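Local coordinates for putative lipoprotein (Campylobacter jejuni subsp. jejuni, PDB 2G5G) that binds heme at the interface of a dimer, two hemes stacking cofacially, and probably serves in bacterial heme transport or uptake, at residues V44-E49 against V215-G220; K242-N247 against D257-L262. All blocks are in the same frame, centred on the assembly; numbering follows the deposited sequence.

Interaction 1: residues V44-E49 against V215-G220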
loop_
_atom_site.group_PDB
_atom_site.type_symbol
_atom_site.label_atom_id
_atom_site.label_comp_id
_atom_site.label_asym_id
_atom_site.label_seq_id
_atom_site.Cartn_x
_atom_site.Cartn_y
_atom_site.Cartn_z
ATOM N N VAL A 44 27.904 -9.707 -15.394
ATOM C CA VAL A 44 26.568 -9.218 -15.072
ATOM C C VAL A 44 26.329 -7.916 -15.856
ATOM O O VAL A 44 27.088 -6.949 -15.727
ATOM C CB VAL A 44 26.434 -8.903 -13.568
ATOM C CG1 VAL A 44 25.049 -8.344 -13.265
ATOM C CG2 VAL A 44 26.741 -10.180 -12.707
ATOM N N ILE A 45 25.266 -7.889 -16.625
ATOM C CA ILE A 45 24.927 -6.701 -17.392
ATOM C C ILE A 45 23.611 -6.211 -16.829
ATOM O O ILE A 45 22.609 -6.924 -16.874
ATOM C CB ILE A 45 24.778 -7.005 -18.918
ATOM C CG1 ILE A 45 26.112 -7.464 -19.505
ATOM C CG2 ILE A 45 24.286 -5.752 -19.673
ATOM C CD1 ILE A 45 25.973 -8.443 -20.684
ATOM N N LEU A 46 23.610 -5.011 -16.252
ATOM C CA LEU A 46 22.350 -4.411 -15.826
ATOM C C LEU A 46 21.786 -3.470 -16.891
ATOM O O LEU A 46 22.514 -2.622 -17.385
ATOM C CB LEU A 46 22.474 -3.669 -14.493
ATOM C CG LEU A 46 22.862 -4.446 -13.243
ATOM C CD1 LEU A 46 24.335 -4.640 -13.257
ATOM C CD2 LEU A 46 22.483 -3.613 -12.014
ATOM N N LEU A 47 20.508 -3.647 -17.232
ATOM C CA LEU A 47 19.823 -2.851 -18.277
ATOM C C LEU A 47 18.661 -2.128 -17.625
ATOM O O LEU A 47 17.662 -2.765 -17.207
ATOM C CB LEU A 47 19.256 -3.766 -19.364
ATOM C CG LEU A 47 19.350 -3.393 -20.846
ATOM C CD1 LEU A 47 18.303 -4.115 -21.693
ATOM C CD2 LEU A 47 19.541 -1.905 -21.238
ATOM N N GLY A 48 18.804 -0.807 -17.503
ATOM C CA GLY A 48 17.828 0.027 -16.820
ATOM C C GLY A 48 16.830 0.589 -17.818
ATOM O O GLY A 48 17.225 1.055 -18.882
ATOM N N GLU A 49 15.552 0.546 -17.444
ATOM C CA GLU A 49 14.462 0.977 -18.311
ATOM C C GLU A 49 13.455 1.880 -17.569
ATOM O O GLU A 49 13.411 1.914 -16.335
ATOM C CB GLU A 49 13.725 -0.238 -18.902
ATOM C CG GLU A 49 12.943 -1.038 -17.841
ATOM C CD GLU A 49 11.698 -1.779 -18.393
ATOM O OE1 GLU A 49 11.516 -1.888 -19.619
ATOM O OE2 GLU A 49 10.899 -2.235 -17.562
ATOM N N VAL A 215 24.902 -13.199 -17.198
ATOM C CA VAL A 215 23.503 -12.853 -16.922
ATOM C C VAL A 215 23.254 -11.393 -17.221
ATOM O O VAL A 215 24.121 -10.535 -16.918
ATOM C CB VAL A 215 23.068 -13.245 -15.466
ATOM C CG1 VAL A 215 23.891 -12.480 -14.369
ATOM C CG2 VAL A 215 21.522 -13.051 -15.236
ATOM N N LEU A 216 22.095 -11.132 -17.841
ATOM C CA LEU A 216 21.568 -9.775 -17.994
ATOM C C LEU A 216 20.305 -9.576 -17.123
ATOM O O LEU A 216 19.370 -10.405 -17.166
ATOM C CB LEU A 216 21.233 -9.493 -19.466
ATOM C CG LEU A 216 20.673 -8.074 -19.753
ATOM C CD1 LEU A 216 21.149 -7.524 -21.058
ATOM C CD2 LEU A 216 19.167 -8.175 -19.742
ATOM N N LEU A 217 20.286 -8.482 -16.347
ATOM C CA LEU A 217 19.102 -8.055 -15.619
ATOM C C LEU A 217 18.361 -6.956 -16.380
ATOM O O LEU A 217 18.985 -5.998 -16.882
ATOM C CB LEU A 217 19.443 -7.535 -14.224
ATOM C CG LEU A 217 18.296 -6.969 -13.344
ATOM C CD1 LEU A 217 17.473 -8.067 -12.662
ATOM C CD2 LEU A 217 18.872 -6.028 -12.313
ATOM N N LEU A 218 17.045 -7.105 -16.470
ATOM C CA LEU A 218 16.189 -5.976 -16.854
ATOM C C LEU A 218 15.450 -5.506 -15.604
ATOM O O LEU A 218 14.813 -6.301 -14.909
ATOM C CB LEU A 218 15.190 -6.350 -17.967
ATOM C CG LEU A 218 14.241 -5.220 -18.409
ATOM C CD1 LEU A 218 15.033 -4.161 -19.177
ATOM C CD2 LEU A 218 13.059 -5.806 -19.264
ATOM N N ALA A 219 15.553 -4.208 -15.300
ATOM C CA ALA A 219 14.968 -3.640 -14.086
ATOM C C ALA A 219 14.805 -2.134 -14.310
ATOM O O ALA A 219 15.304 -1.589 -15.269
ATOM C CB ALA A 219 15.870 -3.895 -12.826
ATOM N N GLY A 220 14.063 -1.473 -13.437
ATOM C CA GLY A 220 13.862 -0.041 -13.612
ATOM C C GLY A 220 15.180 0.666 -13.390
ATOM O O GLY A 220 16.051 0.168 -12.669
#

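Interaction 2: residues K242-N247 against D257-L262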
loop_
_atom_site.group_PDB
_atom_site.type_symbol
_atom_site.label_atom_id
_atom_site.label_comp_id
_atom_site.label_asym_id
_atom_site.label_seq_id
_atom_site.Cartn_x
_atom_site.Cartn_y
_atom_site.Cartn_z
ATOM N N LYS A 242 32.698 -9.138 -13.112
ATOM C CA LYS A 242 32.731 -7.854 -13.827
ATOM C C LYS A 242 31.309 -7.402 -14.078
ATOM O O LYS A 242 30.523 -8.106 -14.722
ATOM C CB LYS A 242 33.480 -7.995 -15.145
ATOM C CG LYS A 242 34.973 -8.354 -14.902
ATOM C CD LYS A 242 35.613 -8.843 -16.188
ATOM C CE LYS A 242 37.065 -9.270 -15.947
ATOM N NZ LYS A 242 37.133 -10.424 -14.964
ATOM N N ILE A 243 30.995 -6.216 -13.562
ATOM C CA ILE A 243 29.651 -5.644 -13.611
ATOM C C ILE A 243 29.620 -4.469 -14.600
ATOM O O ILE A 243 30.464 -3.563 -14.525
ATOM C CB ILE A 243 29.227 -5.077 -12.221
ATOM C CG1 ILE A 243 29.568 -6.043 -11.032
ATOM C CG2 ILE A 243 27.739 -4.694 -12.244
ATOM C CD1 ILE A 243 28.959 -7.529 -11.201
ATOM N N VAL A 244 28.609 -4.428 -15.463
ATOM C CA VAL A 244 28.431 -3.296 -16.393
ATOM C C VAL A 244 26.958 -2.874 -16.401
ATOM O O VAL A 244 26.041 -3.720 -16.375
ATOM C CB VAL A 244 28.946 -3.582 -17.844
ATOM C CG1 VAL A 244 28.125 -4.704 -18.509
ATOM C CG2 VAL A 244 28.902 -2.310 -18.681
ATOM N N VAL A 245 26.752 -1.561 -16.433
ATOM C CA VAL A 245 25.417 -0.984 -16.310
ATOM C C VAL A 245 25.122 -0.161 -17.546
ATOM O O VAL A 245 25.904 0.736 -17.914
ATOM C CB VAL A 245 25.253 -0.092 -15.045
ATOM C CG1 VAL A 245 23.809 0.455 -14.969
ATOM C CG2 VAL A 245 25.669 -0.843 -13.752
ATOM N N VAL A 246 24.020 -0.502 -18.197
ATOM C CA VAL A 246 23.566 0.211 -19.387
ATOM C C VAL A 246 22.214 0.805 -19.096
ATOM O O VAL A 246 21.255 0.078 -18.778
ATOM C CB VAL A 246 23.427 -0.707 -20.612
ATOM C CG1 VAL A 246 22.909 0.121 -21.858
ATOM C CG2 VAL A 246 24.762 -1.366 -20.960
ATOM N N ASN A 247 22.099 2.123 -19.204
ATOM C CA ASN A 247 20.812 2.740 -18.868
ATOM C C ASN A 247 20.185 3.252 -20.147
ATOM O O ASN A 247 20.876 3.827 -20.997
ATOM C CB ASN A 247 20.923 3.885 -17.851
ATOM C CG ASN A 247 19.531 4.313 -17.314
ATOM O OD1 ASN A 247 19.234 5.496 -17.124
ATOM N ND2 ASN A 247 18.677 3.342 -17.108
ATOM N N ASP A 257 25.132 7.172 -13.020
ATOM C CA ASP A 257 24.138 6.118 -12.869
ATOM C C ASP A 257 24.518 4.833 -13.616
ATOM O O ASP A 257 23.999 3.766 -13.315
ATOM C CB ASP A 257 22.772 6.586 -13.383
ATOM C CG ASP A 257 21.972 7.314 -12.336
ATOM O OD1 ASP A 257 22.235 7.129 -11.141
ATOM O OD2 ASP A 257 21.066 8.077 -12.720
ATOM N N SER A 258 25.387 4.928 -14.613
ATOM C CA SER A 258 25.562 3.772 -15.496
ATOM C C SER A 258 26.951 3.845 -16.162
ATOM O O SER A 258 27.672 4.807 -15.947
ATOM C CB SER A 258 24.414 3.766 -16.514
ATOM O OG SER A 258 24.563 4.801 -17.476
ATOM N N ASP A 259 27.324 2.825 -16.929
ATOM C CA ASP A 259 28.581 2.805 -17.699
ATOM C C ASP A 259 28.368 3.176 -19.167
ATOM O O ASP A 259 29.293 3.663 -19.855
ATOM C CB ASP A 259 29.226 1.417 -17.591
ATOM C CG ASP A 259 29.514 1.049 -16.141
ATOM O OD1 ASP A 259 30.306 1.802 -15.496
ATOM O OD2 ASP A 259 28.916 0.071 -15.625
ATOM N N TYR A 260 27.158 2.932 -19.647
ATOM C CA TYR A 260 26.751 3.321 -21.005
ATOM C C TYR A 260 25.368 3.904 -20.902
ATOM O O TYR A 260 24.577 3.508 -20.017
ATOM C CB TYR A 260 26.759 2.111 -21.978
ATOM C CG TYR A 260 28.139 1.529 -22.151
ATOM C CD1 TYR A 260 28.567 0.456 -21.338
ATOM C CD2 TYR A 260 29.040 2.064 -23.068
ATOM C CE1 TYR A 260 29.843 -0.070 -21.476
ATOM C CE2 TYR A 260 30.333 1.542 -23.211
ATOM C CZ TYR A 260 30.721 0.480 -22.396
ATOM O OH TYR A 260 31.990 -0.053 -22.446
ATOM N N VAL A 261 25.034 4.844 -21.802
ATOM C CA VAL A 261 23.686 5.350 -21.792
ATOM C C VAL A 261 23.227 5.470 -23.236
ATOM O O VAL A 261 23.985 5.877 -24.119
ATOM C CB VAL A 261 23.541 6.671 -20.914
ATOM C CG1 VAL A 261 24.461 7.760 -21.418
ATOM C CG2 VAL A 261 22.082 7.122 -20.816
ATOM N N LEU A 262 22.001 5.019 -23.479
ATOM C CA LEU A 262 21.393 5.182 -24.787
ATOM C C LEU A 262 20.581 6.438 -24.750
ATOM O O LEU A 262 19.793 6.638 -23.837
ATOM C CB LEU A 262 20.508 3.983 -25.152
ATOM C CG LEU A 262 21.290 2.906 -25.888
ATOM C CD1 LEU A 262 22.117 2.143 -24.832
ATOM C CD2 LEU A 262 20.319 1.926 -26.625
HETATM O O HOH W 1 29.714 -1.088 -13.329
#

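Interaction 1: residues V44-E49 against V215-G220
The carboxylate of E49 meets L218 at one face: L218 CD1 stands 4.2 Å from E49 CD, well out of the carboxylate plane, and the two side chains cross at about a right angle. The oxygens look elsewhere, OE1 to K57 NZ in a salt bridge and to Q60 NE2, OE2 to H51 ND1 and Y123 OH, so polar partners at both oxygens hold the buried acid. E49 CG sits between the backbone N and the carbonyl carbon (chi1 68°), which brings it to 3.5 Å from A219 O.

The peptide planes carry the rest of the polar contact. I45 N bonds to V215 O and E49 N to A219 O; between them, L217 N reaches I45 O at 2.8 Å, L47 N bonds to L217 O, and A219 N closes a longer link of 3.2 Å to L47 O. I45, L47 and E49 thus turn their N-H groups to 215-220, whereas V44, L46 and G48 bond to strand 243-248. This is parallel pairing at 19° in the middle of the mixed sheet of the ChaN domain; the 165 intervening residues, about half of them helical, also supply strands 78-82 and 137-141 of the same sheet.

I45, L47, L216 and L218 share one face of the sheet, where I45, L47 and L218 pack against helix 54-73. There the side chains of I45 and L216 are set aslant, with I45 CG2 3.9 Å from L216 CD1, and L47 CD1 lies 4.1 Å from L218 CD1. On the reverse face V44 and V215 run side by side, CG2 to CG1 at 4.0 Å, while L46 and L217 meet more loosely through their CD2 methyls beneath helix 230-236. G220 ends the pairing as the N-cap of helix 221-224.

Interaction 2: residues K242-N247 against D257-L262
V245 is gripped by D259 at both ends of its backbone. Its N-H goes to the anti lone pair of D259 OD2 (2.8 Å), while V245 O accepts from D259 N at 2.7 Å, tilted from the carbonyl plane, and from Y260 N lying in that plane. D259 CG is anti to its own carbonyl carbon (chi1 -59°), and the carboxylate takes the place a strand carbonyl would fill before regular pairing starts at V246 and Y260. A water extends the pattern, donating to I243 O and to OD2.

Further along, Y260 O is held from opposite faces of its plane by N247 N (3.0 Å) and by S258 OG, which stands above that plane; L262 N then bonds to N247 O. V244 CG2 touches the edge of the Y260 ring, 3.7 Å from CE1, and V246 CG1 meets L262 CD1 at the same separation.

In the next shell, H25 NE2 and K226 NZ hold D259 OD1, the lysine in a salt bridge that probably stabilises the negative charge. N247 ND2 is fixed by S221 OG. M35, E38 and L39 of helix 32-39 pack against the Y260, V244 and V246 side, while strand 44-49 flanks 243-248 and the antiparallel strand 19-23 lies beyond 260-264.

Both interactions belong to one sheet, whose order includes the consecutive strands 260-264, 243-248, 44-49 and 214-220, and their centres lie 9 Å apart. One of the joins is L46: its N approaches V244 O at 2.8 Å and its O approaches V246 N at 2.7 Å, probable hydrogen bonds, while L46 CD1 packs on I243 CG2. S221, next to G220, serves both, binding N247 ND2 and, weakly, E49 O. G220 of interaction 1 lies about 10 Å from a bound heme. The helix 187-210 that precedes strand 214-220 supplies L189, L193 and I196 to the heme pocket.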